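Local coordinates for protein methyltransferase (Geobacter sulfurreducens PCA, PDB 3C3P) that probably transfers a methyl group from S-adenosyl-L-methionine to an oxygen of its substrate, at residues 132-137 against 180-185; 42-47 against 201-206. All coordinates share one frame; numbering follows the deposited sequence. Where two conformers were deposited one is given.

Interaction 1 of 2, residues 132-137 against 180-185; sequences MDCDVF and REFNHH. With EDO (1,2-ethanediol), chain K.
Selenomethionine M132 and F182 reach toward each other from opposite directions, one from the end of strand 127-133, a central parallel strand of the sheet, the other from the start of helix 181-186, which packs against that sheet. This Met-aromatic contact is oblique: SE of M132 lies 4.7 Å from the centroid of the F182 ring, 42° off its normal. The bend at chi3 of M132 (-61°) brings CE to 3.9 Å from CE2 of F182, again obliquely to the ring. C134 adds a looser apolar touch at the ring edge, near its plane, where its SG stands 4.4 Å from CD2 of F182. A flexible unbranched chain (a thioether in methionine itself), a small thiol and a flat ring suit this seam, and L156 from the sheet helps to enclose F182.

Hydrogen bonding shapes the turn that follows the strand. OD1 of D133 accepts from N of D135 at 2.9 Å in an Asx turn, the donor coming from above the carboxylate plane, and N160 ND2 also donates to this oxygen. The carbonyl O of D133 takes two further bonds, from V136 N and F137 N, so side chain and carbonyl of D133 both help to shape the turn.

An ethanediol, probably from the crystallisation liquor, lies between D135 and R180. Its O1 is 2.5 Å from OD1 of D135, a doubtful bond, very short and with its proton unsettled.

The direct contact is thus apolar and soft, held by dispersion and shape, beside a turn tied by the bonds of D133.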
HETATM    1  N   MSE A 132      -9.313 -11.085   1.058  1.00 32.95           N
HETATM    2  CA  MSE A 132      -9.198 -12.498   0.866  1.00 36.33           C
HETATM    3  C   MSE A 132      -8.065 -13.157   1.662  1.00 35.72           C
HETATM    4  O   MSE A 132      -7.013 -12.568   1.852  1.00 34.94           O
HETATM    5  CB  MSE A 132      -8.873 -12.638  -0.606  1.00 37.87           C
HETATM    6  CG  MSE A 132      -9.522 -13.738  -1.187  1.00 39.37           C
HETATM    7 SE   MSE A 132      -8.669 -14.060  -2.856  0.75 40.08          SE
HETATM    8  CE  MSE A 132      -9.030 -12.343  -3.761  1.00 30.27           C
ATOM      9  N   ASP A 133      -8.321 -14.375   2.139  1.00 36.61           N
ATOM     10  CA  ASP A 133      -7.316 -15.193   2.866  1.00 36.62           C
ATOM     11  C   ASP A 133      -6.887 -16.387   1.984  1.00 36.30           C
ATOM     12  O   ASP A 133      -7.650 -17.310   1.710  1.00 35.55           O
ATOM     13  CB  ASP A 133      -7.842 -15.660   4.224  1.00 38.54           C
ATOM     14  CG  ASP A 133      -6.778 -16.385   5.060  1.00 39.64           C
ATOM     15  OD1 ASP A 133      -5.705 -16.771   4.525  1.00 39.81           O
ATOM     16  OD2 ASP A 133      -7.033 -16.587   6.268  1.00 41.56           O
ATOM     17  N   CYS A 134      -5.644 -16.331   1.541  1.00 37.27           N
ATOM     18  CA  CYS A 134      -5.092 -17.358   0.667  1.00 38.94           C
ATOM     19  C   CYS A 134      -5.007 -18.734   1.288  1.00 39.00           C
ATOM     20  O   CYS A 134      -4.820 -19.709   0.562  1.00 39.04           O
ATOM     21  CB  CYS A 134      -3.702 -16.970   0.146  1.00 39.02           C
ATOM     22  SG  CYS A 134      -3.708 -15.533  -0.945  1.00 40.27           S
ATOM     23  N   ASP A 135      -5.139 -18.825   2.607  1.00 39.74           N
ATOM     24  CA  ASP A 135      -5.099 -20.118   3.320  0.50 39.84           C
ATOM     25  C   ASP A 135      -6.405 -20.856   3.230  1.00 40.49           C
ATOM     26  O   ASP A 135      -6.467 -22.073   3.356  1.00 41.11           O
ATOM     27  CB  ASP A 135      -4.839 -19.942   4.818  0.50 39.40           C
ATOM     28  CG  ASP A 135      -3.424 -19.602   5.126  0.50 38.82           C
ATOM     29  OD1 ASP A 135      -2.568 -19.775   4.242  0.50 38.84           O
ATOM     30  OD2 ASP A 135      -3.161 -19.223   6.278  0.50 38.28           O
ATOM     31  N   VAL A 136      -7.456 -20.085   3.007  1.00 40.67           N
ATOM     32  CA  VAL A 136      -8.821 -20.597   2.952  1.00 41.07           C
ATOM     33  C   VAL A 136      -9.402 -20.753   1.570  1.00 41.44           C
ATOM     34  O   VAL A 136     -10.237 -21.631   1.334  1.00 41.24           O
ATOM     35  CB  VAL A 136      -9.780 -19.652   3.717  1.00 41.56           C
ATOM     36  CG1 VAL A 136     -11.213 -20.167   3.639  1.00 41.58           C
ATOM     37  CG2 VAL A 136      -9.349 -19.508   5.152  1.00 41.88           C
ATOM     38  N   PHE A 137      -8.972 -19.912   0.652  1.00 40.92           N
ATOM     39  CA  PHE A 137      -9.510 -19.959  -0.690  1.00 42.11           C
ATOM     40  C   PHE A 137      -8.495 -19.981  -1.790  1.00 42.10           C
ATOM     41  O   PHE A 137      -7.425 -19.390  -1.689  1.00 41.85           O
ATOM     42  CB  PHE A 137     -10.344 -18.704  -0.951  1.00 43.49           C
ATOM     43  CG  PHE A 137     -11.400 -18.463   0.065  1.00 44.49           C
ATOM     44  CD1 PHE A 137     -12.614 -19.120  -0.010  1.00 45.24           C
ATOM     45  CD2 PHE A 137     -11.184 -17.562   1.094  1.00 45.34           C
ATOM     46  CE1 PHE A 137     -13.597 -18.898   0.937  1.00 45.69           C
ATOM     47  CE2 PHE A 137     -12.161 -17.327   2.037  1.00 45.63           C
ATOM     48  CZ  PHE A 137     -13.371 -17.997   1.960  1.00 45.66           C
ATOM     49  N   ARG A 180       2.522 -18.872  -2.902  1.00 46.95           N
ATOM     50  CA  ARG A 180       1.522 -19.810  -3.497  0.50 44.82           C
ATOM     51  C   ARG A 180       0.845 -19.412  -4.805  1.00 42.20           C
ATOM     52  O   ARG A 180       1.038 -18.353  -5.343  1.00 38.09           O
ATOM     53  CB  ARG A 180       0.432 -20.335  -2.546  0.50 45.49           C
ATOM     54  CG  ARG A 180       0.707 -21.756  -2.102  0.50 46.40           C
ATOM     55  CD  ARG A 180      -0.613 -22.478  -1.798  0.50 46.47           C
ATOM     56  NE  ARG A 180      -0.445 -23.928  -1.800  0.50 47.10           N
ATOM     57  CZ  ARG A 180      -0.362 -24.689  -0.717  0.50 47.57           C
ATOM     58  NH1 ARG A 180      -0.478 -24.161   0.493  0.50 47.84           N
ATOM     59  NH2 ARG A 180      -0.201 -25.998  -0.848  0.50 47.68           N
ATOM     60  N   GLU A 181       0.052 -20.363  -5.256  1.00 39.46           N
ATOM     61  CA  GLU A 181      -0.656 -20.347  -6.559  1.00 38.16           C
ATOM     62  C   GLU A 181      -1.330 -19.073  -7.022  1.00 34.50           C
ATOM     63  O   GLU A 181      -1.187 -18.690  -8.183  1.00 31.65           O
ATOM     64  CB  GLU A 181      -1.660 -21.517  -6.701  1.00 40.03           C
ATOM     65  CG  GLU A 181      -1.816 -21.890  -8.169  1.00 42.42           C
ATOM     66  CD  GLU A 181      -3.055 -22.691  -8.475  1.00 44.68           C
ATOM     67  OE1 GLU A 181      -4.148 -22.111  -8.269  1.00 47.01           O
ATOM     68  OE2 GLU A 181      -2.950 -23.844  -8.995  1.00 44.89           O
ATOM     69  N   PHE A 182      -2.045 -18.421  -6.132  1.00 33.03           N
ATOM     70  CA  PHE A 182      -2.780 -17.210  -6.540  1.00 31.43           C
ATOM     71  C   PHE A 182      -1.817 -16.137  -7.024  1.00 30.30           C
ATOM     72  O   PHE A 182      -2.123 -15.357  -7.925  1.00 28.80           O
ATOM     73  CB  PHE A 182      -3.720 -16.737  -5.427  1.00 33.12           C
ATOM     74  CG  PHE A 182      -4.632 -15.640  -5.857  1.00 32.70           C
ATOM     75  CD1 PHE A 182      -5.304 -15.727  -7.066  1.00 33.55           C
ATOM     76  CD2 PHE A 182      -4.918 -14.600  -5.023  1.00 33.10           C
ATOM     77  CE1 PHE A 182      -6.177 -14.709  -7.470  1.00 33.56           C
ATOM     78  CE2 PHE A 182      -5.787 -13.608  -5.421  1.00 33.11           C
ATOM     79  CZ  PHE A 182      -6.409 -13.667  -6.645  1.00 32.61           C
ATOM     80  N   ASN A 183      -0.626 -16.122  -6.433  1.00 29.61           N
ATOM     81  CA  ASN A 183       0.389 -15.160  -6.832  1.00 28.95           C
ATOM     82  C   ASN A 183       0.716 -15.316  -8.315  1.00 27.66           C
ATOM     83  O   ASN A 183       0.819 -14.345  -9.058  1.00 28.64           O
ATOM     84  CB  ASN A 183       1.700 -15.366  -6.056  1.00 28.36           C
ATOM     85  CG  ASN A 183       1.543 -15.191  -4.574  1.00 28.89           C
ATOM     86  OD1 ASN A 183       0.589 -14.562  -4.110  1.00 29.76           O
ATOM     87  ND2 ASN A 183       2.500 -15.715  -3.812  1.00 29.34           N
ATOM     88  N   HIS A 184       0.851 -16.569  -8.734  1.00 27.36           N
ATOM     89  CA  HIS A 184       1.232 -16.903 -10.128  1.00 28.35           C
ATOM     90  C   HIS A 184       0.118 -16.601 -11.079  1.00 29.80           C
ATOM     91  O   HIS A 184       0.353 -16.180 -12.207  1.00 31.36           O
ATOM     92  CB  HIS A 184       1.709 -18.334 -10.232  1.00 28.24           C
ATOM     93  CG  HIS A 184       2.916 -18.593  -9.396  1.00 28.23           C
ATOM     94  ND1 HIS A 184       4.183 -18.692  -9.925  1.00 27.88           N
ATOM     95  CD2 HIS A 184       3.054 -18.684  -8.050  1.00 28.52           C
ATOM     96  CE1 HIS A 184       5.038 -18.904  -8.942  1.00 28.89           C
ATOM     97  NE2 HIS A 184       4.385 -18.888  -7.794  1.00 28.51           N
ATOM     98  N   HIS A 185      -1.097 -16.811 -10.599  1.00 29.77           N
ATOM     99  CA  HIS A 185      -2.283 -16.528 -11.400  1.00 30.48           C
ATOM    100  C   HIS A 185      -2.494 -15.032 -11.611  1.00 31.49           C
ATOM    101  O   HIS A 185      -2.493 -14.517 -12.722  1.00 32.71           O
ATOM    102  CB  HIS A 185      -3.533 -17.052 -10.698  1.00 30.01           C
ATOM    103  CG  HIS A 185      -4.810 -16.720 -11.418  1.00 30.55           C
ATOM    104  ND1 HIS A 185      -5.276 -17.457 -12.493  1.00 30.71           N
ATOM    105  CD2 HIS A 185      -5.703 -15.718 -11.232  1.00 30.53           C
ATOM    106  CE1 HIS A 185      -6.415 -16.936 -12.917  1.00 32.31           C
ATOM    107  NE2 HIS A 185      -6.690 -15.874 -12.179  1.00 30.39           N
TER
HETATM  108  C1  EDO K 217      -0.539 -20.344   1.829  1.00 55.14           C
HETATM  109  O1  EDO K 217      -1.378 -19.227   2.158  1.00 53.56           O
HETATM  110  C2  EDO K 217       0.885 -19.942   1.435  1.00 55.25           C
HETATM  111  O2  EDO K 217       0.851 -18.778   0.607  1.00 55.58           O

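Interaction 2 of 2, residues 42-47 against 201-206; sequences RQTGRL and NGVLLG
T44 and V203 meet methyl to methyl, CG2 of the threonine lying 4.0 Å from CG2 of the valine as the two side chains slide past each other in opposite directions. The threonine methyl stands anti to its own backbone nitrogen, which carries it out from helix 42-55 toward the sheet and leaves the hydroxyl on another side. One turn further on, L47 brings CD2 to 4.5 Å from CB of V203, a looser apolar touch. V203 therefore packs against two successive inward-facing positions of the helix. A beta-branched valine suits an extended strand and presents a compact, branched surface there, while the longer leucine spans the wider gap.

The polar link is indirect. A buried helix residue that needs both a methyl and a hydroxyl is well served by threonine: its OG1 accepts from a water at 2.8 Å, and that water in turn accepts from N of N201 at 3.0 Å. The same hydroxyl is hydrogen-bonded to D41 OD1, just before the segment. Between N201 and the strand, G202 adopts phi 96° and psi 136°, where a side chain would be jammed against the carbonyl O of N201.

Helix 42-55 thus lies on one side of the mixed sheet, whose strand order 3-2-1-4-5-7-6 is that of class I S-adenosylmethionine-dependent methyltransferases. Antiparallel strand 203-208 runs between 154-159 and 192-197, and V203 touches I157 of the first and V197 of the second. L47 also meets V197, both in its own chain and in the second subunit.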
ATOM      1  N   ARG A  42      -0.685  -7.018  13.703  1.00 32.35           N
ATOM      2  CA  ARG A  42      -0.816  -5.534  13.733  1.00 32.65           C
ATOM      3  C   ARG A  42      -0.216  -4.800  12.561  1.00 31.09           C
ATOM      4  O   ARG A  42      -0.815  -3.857  12.081  1.00 30.99           O
ATOM      5  CB  ARG A  42      -0.261  -4.907  15.018  1.00 34.00           C
ATOM      6  CG  ARG A  42      -1.126  -5.114  16.246  1.00 35.46           C
ATOM      7  CD  ARG A  42      -0.477  -4.485  17.486  1.00 35.95           C
ATOM      8  NE  ARG A  42      -0.415  -3.014  17.483  1.00 36.87           N
ATOM      9  CZ  ARG A  42       0.294  -2.317  18.379  1.00 36.58           C
ATOM     10  NH1 ARG A  42       1.047  -2.955  19.249  1.00 36.00           N
ATOM     11  NH2 ARG A  42       0.328  -0.997  18.360  1.00 36.97           N
ATOM     12  N   GLN A  43       0.956  -5.208  12.098  1.00 30.31           N
ATOM     13  CA  GLN A  43       1.586  -4.517  10.972  1.00 31.34           C
ATOM     14  C   GLN A  43       0.703  -4.665   9.742  1.00 30.81           C
ATOM     15  O   GLN A  43       0.573  -3.745   8.927  1.00 31.40           O
ATOM     16  CB  GLN A  43       2.983  -5.067  10.674  1.00 32.96           C
ATOM     17  CG  GLN A  43       3.991  -4.836  11.799  1.00 35.21           C
ATOM     18  CD  GLN A  43       4.322  -3.377  12.001  1.00 35.50           C
ATOM     19  OE1 GLN A  43       3.896  -2.527  11.229  1.00 36.81           O
ATOM     20  NE2 GLN A  43       5.130  -3.087  13.007  1.00 36.28           N
ATOM     21  N   THR A  44       0.084  -5.840   9.621  1.00 30.01           N
ATOM     22  CA  THR A  44      -0.777  -6.138   8.489  1.00 30.12           C
ATOM     23  C   THR A  44      -2.085  -5.363   8.579  1.00 29.89           C
ATOM     24  O   THR A  44      -2.543  -4.799   7.593  1.00 30.78           O
ATOM     25  CB  THR A  44      -1.022  -7.679   8.334  1.00 31.53           C
ATOM     26  OG1 THR A  44       0.248  -8.321   8.139  1.00 31.24           O
ATOM     27  CG2 THR A  44      -1.921  -7.985   7.147  1.00 31.65           C
ATOM     28  N   GLY A  45      -2.666  -5.315   9.762  1.00 29.24           N
ATOM     29  CA  GLY A  45      -3.919  -4.598   9.956  1.00 29.34           C
ATOM     30  C   GLY A  45      -3.716  -3.119   9.666  1.00 29.55           C
ATOM     31  O   GLY A  45      -4.561  -2.479   9.053  1.00 29.76           O
ATOM     32  N   ARG A  46      -2.583  -2.589  10.111  1.00 28.55           N
ATOM     33  CA  ARG A  46      -2.273  -1.154   9.889  1.00 28.76           C
ATOM     34  C   ARG A  46      -2.188  -0.867   8.383  1.00 28.89           C
ATOM     35  O   ARG A  46      -2.645   0.157   7.900  1.00 28.90           O
ATOM     36  CB  ARG A  46      -1.007  -0.717  10.644  1.00 28.02           C
ATOM     37  CG  ARG A  46      -1.178  -0.706  12.161  1.00 28.20           C
ATOM     38  CD  ARG A  46       0.066  -0.225  12.911  1.00 28.22           C
ATOM     39  NE  ARG A  46       0.474   1.138  12.574  1.00 27.42           N
ATOM     40  CZ  ARG A  46      -0.040   2.219  13.146  1.00 29.12           C
ATOM     41  NH1 ARG A  46      -0.986   2.100  14.054  1.00 28.17           N
ATOM     42  NH2 ARG A  46       0.360   3.421  12.797  1.00 30.13           N
ATOM     43  N   LEU A  47      -1.666  -1.823   7.631  1.00 28.62           N
ATOM     44  CA  LEU A  47      -1.555  -1.658   6.172  1.00 28.96           C
ATOM     45  C   LEU A  47      -2.941  -1.659   5.587  1.00 29.23           C
ATOM     46  O   LEU A  47      -3.228  -0.877   4.688  1.00 29.62           O
ATOM     47  CB  LEU A  47      -0.729  -2.742   5.507  1.00 29.41           C
ATOM     48  CG  LEU A  47      -0.607  -2.600   3.983  1.00 30.52           C
ATOM     49  CD1 LEU A  47       0.104  -1.305   3.600  1.00 31.14           C
ATOM     50  CD2 LEU A  47       0.082  -3.848   3.406  1.00 31.81           C
ATOM     51  N   ASN A 201       2.663 -12.242   6.788  1.00 29.25           N
ATOM     52  CA  ASN A 201       2.745 -13.489   6.040  1.00 29.70           C
ATOM     53  C   ASN A 201       2.719 -13.258   4.511  1.00 28.83           C
ATOM     54  O   ASN A 201       2.593 -14.196   3.713  1.00 27.27           O
ATOM     55  CB  ASN A 201       1.614 -14.432   6.472  1.00 30.75           C
ATOM     56  CG  ASN A 201       1.741 -14.883   7.917  1.00 32.84           C
ATOM     57  OD1 ASN A 201       2.831 -14.902   8.502  1.00 33.22           O
ATOM     58  ND2 ASN A 201       0.616 -15.294   8.490  1.00 33.87           N
ATOM     59  N   GLY A 202       2.842 -11.983   4.142  1.00 30.02           N
ATOM     60  CA  GLY A 202       2.833 -11.536   2.738  1.00 29.86           C
ATOM     61  C   GLY A 202       1.440 -11.105   2.367  1.00 28.37           C
ATOM     62  O   GLY A 202       0.466 -11.758   2.704  1.00 28.45           O
ATOM     63  N   VAL A 203       1.363  -9.978   1.682  1.00 27.27           N
ATOM     64  CA  VAL A 203       0.086  -9.420   1.257  1.00 27.69           C
ATOM     65  C   VAL A 203       0.095  -9.141  -0.251  1.00 28.43           C
ATOM     66  O   VAL A 203       0.881  -8.351  -0.746  1.00 27.95           O
ATOM     67  CB  VAL A 203      -0.273  -8.109   2.037  1.00 28.92           C
ATOM     68  CG1 VAL A 203      -1.655  -7.572   1.576  1.00 27.98           C
ATOM     69  CG2 VAL A 203      -0.260  -8.340   3.574  1.00 28.59           C
ATOM     70  N   LEU A 204      -0.792  -9.828  -0.960  1.00 28.53           N
ATOM     71  CA  LEU A 204      -0.929  -9.669  -2.398  1.00 28.20           C
ATOM     72  C   LEU A 204      -1.955  -8.575  -2.654  1.00 29.13           C
ATOM     73  O   LEU A 204      -3.072  -8.602  -2.127  1.00 29.25           O
ATOM     74  CB  LEU A 204      -1.359 -10.986  -3.048  1.00 29.99           C
ATOM     75  CG  LEU A 204      -1.670 -11.127  -4.535  1.00 31.72           C
ATOM     76  CD1 LEU A 204      -0.501 -10.762  -5.441  1.00 32.11           C
ATOM     77  CD2 LEU A 204      -2.078 -12.593  -4.815  1.00 31.82           C
ATOM     78  N   LEU A 205      -1.552  -7.606  -3.464  1.00 29.51           N
ATOM     79  CA  LEU A 205      -2.417  -6.490  -3.817  1.00 29.72           C
ATOM     80  C   LEU A 205      -2.640  -6.500  -5.313  1.00 30.24           C
ATOM     81  O   LEU A 205      -1.685  -6.592  -6.108  1.00 29.93           O
ATOM     82  CB  LEU A 205      -1.773  -5.162  -3.393  1.00 30.25           C
ATOM     83  CG  LEU A 205      -1.389  -4.982  -1.920  1.00 30.51           C
ATOM     84  CD1 LEU A 205      -0.589  -3.667  -1.670  1.00 30.69           C
ATOM     85  CD2 LEU A 205      -2.637  -5.026  -1.069  1.00 29.06           C
ATOM     86  N   GLY A 206      -3.912  -6.432  -5.679  1.00 29.87           N
ATOM     87  CA  GLY A 206      -4.326  -6.385  -7.093  1.00 30.25           C
ATOM     88  C   GLY A 206      -5.283  -5.247  -7.373  1.00 29.74           C
ATOM     89  O   GLY A 206      -6.404  -5.209  -6.857  1.00 30.14           O
TER
HETATM   90  O   HOH W   1       0.030 -11.067   7.544  1.00 35.29           O

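In the fold
Both contacts are built on the mixed sheet of this Rossmann-like methyltransferase domain, and their centres lie about 14 Å apart. They address its two sides: V203 of interaction 2 turns toward helix 42-55, whereas L204, the next residue, faces helix 181-186. There L204 CD2 lies 3.5 Å from F182 CD2, joining interaction 2 directly to interaction 1, and 3.4 Å from N183 OD1. In sequence, interaction 1 is nested inside the loop that interaction 2 closes. N160 ties both together, since it bonds D133 and N201. Each also reaches the second subunit: in interaction 1 N183 bonds to Y13 of the second subunit, and in interaction 2 R46 bonds to T194 of the second subunit.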